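Local coordinates for Alpha/beta hydrolase fold-3 domain-containing protein (Enterococcus faecalis, PDB 2QRU) that is of unknown function but, as a member of the alpha/beta hydrolase superfamily, probably acts as a hydrolase, at residues D250-T255 / T262-L267. Sequence-based numbering, arbitrary orientation. Where two conformers were deposited one is given.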
loop_
_atom_site.group_PDB
_atom_site.type_symbol
_atom_site.label_atom_id
_atom_site.label_comp_id
_atom_site.label_asym_id
_atom_site.label_seq_id
_atom_site.Cartn_x
_atom_site.Cartn_y
_atom_site.Cartn_z
ATOM N N ASP A 250 3.322 -1.857 -11.908
ATOM C CA ASP A 250 2.324 -0.966 -11.311
ATOM C C ASP A 250 1.115 -0.844 -12.198
ATOM O O ASP A 250 0.804 0.247 -12.695
ATOM C CB ASP A 250 2.929 0.424 -11.027
ATOM C CG ASP A 250 2.032 1.288 -10.137
ATOM O OD1 ASP A 250 1.178 0.773 -9.366
ATOM O OD2 ASP A 250 2.188 2.517 -10.195
ATOM N N PHE A 251 0.418 -1.956 -12.423
ATOM C CA PHE A 251 -0.597 -1.911 -13.495
ATOM C C PHE A 251 -1.865 -1.106 -13.169
ATOM O O PHE A 251 -2.695 -0.877 -14.074
ATOM C CB PHE A 251 -0.921 -3.296 -14.057
ATOM C CG PHE A 251 -1.474 -4.259 -13.031
ATOM C CD1 PHE A 251 -2.789 -4.132 -12.636
ATOM C CD2 PHE A 251 -0.680 -5.292 -12.496
ATOM C CE1 PHE A 251 -3.342 -5.035 -11.694
ATOM C CE2 PHE A 251 -1.241 -6.196 -11.583
ATOM C CZ PHE A 251 -2.556 -6.064 -11.199
ATOM N N LEU A 252 -1.994 -0.619 -11.918
ATOM C CA LEU A 252 -3.063 0.373 -11.622
ATOM C C LEU A 252 -2.885 1.706 -12.394
ATOM O O LEU A 252 -3.825 2.513 -12.478
ATOM C CB LEU A 252 -3.218 0.637 -10.119
ATOM C CG LEU A 252 -3.811 -0.506 -9.272
ATOM C CD1 LEU A 252 -3.691 -0.072 -7.865
ATOM C CD2 LEU A 252 -5.256 -0.664 -9.635
ATOM N N LYS A 253 -1.706 1.919 -12.974
ATOM C CA LYS A 253 -1.491 3.075 -13.872
ATOM C C LYS A 253 -2.224 2.923 -15.201
ATOM O O LYS A 253 -2.437 3.921 -15.931
ATOM C CB LYS A 253 -0.009 3.266 -14.143
ATOM C CG LYS A 253 0.784 3.737 -12.949
ATOM C CD LYS A 253 2.182 4.116 -13.369
ATOM C CE LYS A 253 2.932 2.917 -13.954
ATOM N NZ LYS A 253 4.346 3.265 -14.244
ATOM N N GLN A 254 -2.606 1.681 -15.517
ATOM C CA GLN A 254 -3.243 1.365 -16.818
ATOM C C GLN A 254 -4.612 0.727 -16.668
ATOM O O GLN A 254 -4.839 -0.398 -17.136
ATOM C CB GLN A 254 -2.411 0.390 -17.662
ATOM C CG GLN A 254 -0.971 0.675 -17.856
ATOM C CD GLN A 254 -0.243 -0.576 -18.350
ATOM O OE1 GLN A 254 0.721 -1.031 -17.731
ATOM N NE2 GLN A 254 -0.730 -1.154 -19.447
ATOM N N THR A 255 -5.535 1.457 -16.055
ATOM C CA THR A 255 -6.859 0.912 -15.738
ATOM C C THR A 255 -7.720 0.624 -16.969
ATOM O O THR A 255 -8.750 -0.043 -16.872
ATOM C CB THR A 255 -7.642 1.851 -14.809
ATOM O OG1 THR A 255 -7.801 3.125 -15.457
ATOM C CG2 THR A 255 -6.929 1.992 -13.483
ATOM N N THR A 262 -10.664 -6.663 -16.876
ATOM C CA THR A 262 -11.121 -7.983 -16.433
ATOM C C THR A 262 -10.849 -8.243 -14.941
ATOM O O THR A 262 -11.713 -8.718 -14.201
ATOM C CB THR A 262 -10.518 -9.104 -17.286
ATOM O OG1 THR A 262 -10.979 -8.955 -18.632
ATOM C CG2 THR A 262 -10.994 -10.474 -16.780
ATOM N N LEU A 263 -9.649 -7.906 -14.511
ATOM C CA LEU A 263 -9.299 -8.029 -13.114
ATOM C C LEU A 263 -10.257 -7.194 -12.235
ATOM O O LEU A 263 -10.705 -7.673 -11.180
ATOM C CB LEU A 263 -7.858 -7.582 -12.935
ATOM C CG LEU A 263 -7.374 -7.607 -11.499
ATOM C CD1 LEU A 263 -7.232 -9.063 -10.986
ATOM C CD2 LEU A 263 -6.086 -6.871 -11.548
ATOM N N PHE A 264 -10.601 -5.975 -12.667
ATOM C CA PHE A 264 -11.543 -5.171 -11.857
ATOM C C PHE A 264 -12.934 -5.821 -11.758
ATOM O O PHE A 264 -13.585 -5.755 -10.689
ATOM C CB PHE A 264 -11.649 -3.757 -12.397
ATOM C CG PHE A 264 -10.592 -2.843 -11.867
ATOM C CD1 PHE A 264 -9.290 -3.299 -11.629
ATOM C CD2 PHE A 264 -10.900 -1.539 -11.559
ATOM C CE1 PHE A 264 -8.313 -2.440 -11.141
ATOM C CE2 PHE A 264 -9.911 -0.674 -11.049
ATOM C CZ PHE A 264 -8.626 -1.129 -10.878
ATOM N N GLU A 265 -13.357 -6.499 -12.814
ATOM C CA GLU A 265 -14.625 -7.257 -12.768
ATOM C C GLU A 265 -14.530 -8.358 -11.700
ATOM O O GLU A 265 -15.480 -8.577 -10.951
ATOM C CB GLU A 265 -14.967 -7.877 -14.125
ATOM C CG GLU A 265 -15.214 -6.850 -15.186
ATOM C CD GLU A 265 -15.367 -7.463 -16.570
ATOM O OE1 GLU A 265 -15.157 -8.696 -16.727
ATOM O OE2 GLU A 265 -15.690 -6.686 -17.502
ATOM N N GLN A 266 -13.387 -9.038 -11.654
ATOM C CA GLN A 266 -13.121 -10.096 -10.651
ATOM C C GLN A 266 -13.152 -9.542 -9.236
ATOM O O GLN A 266 -13.797 -10.122 -8.335
ATOM C CB GLN A 266 -11.805 -10.819 -10.931
ATOM C CG GLN A 266 -11.886 -11.706 -12.183
ATOM C CD GLN A 266 -10.519 -12.128 -12.716
ATOM O OE1 GLN A 266 -9.476 -11.602 -12.328
ATOM N NE2 GLN A 266 -10.537 -13.058 -13.664
ATOM N N LEU A 267 -12.490 -8.407 -9.060
ATOM C CA LEU A 267 -12.458 -7.720 -7.758
ATOM C C LEU A 267 -13.873 -7.280 -7.375
ATOM O O LEU A 267 -14.275 -7.439 -6.216
ATOM C CB LEU A 267 -11.488 -6.535 -7.786
ATOM C CG LEU A 267 -11.443 -5.720 -6.490
ATOM C CD1 LEU A 267 -11.196 -6.545 -5.212
ATOM C CD2 LEU A 267 -10.421 -4.569 -6.567
#
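Phe251, Leu252 and Thr255, on and just after a short 3-10 turn, pack against Leu263 and Phe264 of helix 258-272 with the backbones well apart, the nearest CA atoms, those of Thr255 and Phe264, being 8.6 Å from each other. Side chains alone bridge the gap, without a hydrogen bond. Leu263 points from the helix toward the turn and, with CG anti to the backbone N (chi1 178°), extends its CD2 methyl to the far end of the Phe251 ring, 3.3 Å from CE1. The two side chains meet at roughly a right angle. The ring of Phe251 also makes an edge-to-face contact with Tyr131, whose hydroxyl is hydrogen-bonded to Leu252 N. The second pair reverses the roles: CD2 of Leu252 abuts the edge of the Phe264 ring, close to its plane, at 3.6 Å from CZ. Thr255 CG2 approaches the same CZ more loosely, at 4.4 Å. Within the turn, Lys253 N bonds to Asp250 O and Gln254 N to Phe251 O, the i to i-3 pattern of a 3-10 turn. Leu263 and Phe251 both pack on Thr216 and Val244, so this pair sits against strands 213-218 and 240-244, whereas Leu252 lies on Phe130 and Phe264 on Glu49. In the alpha/beta hydrolase fold this is the junction between the loop after the last strand and the C-terminal helix; here that loop also carries His249, the probable histidine of a Ser-His-Asp triad with Ser104 and Asp221.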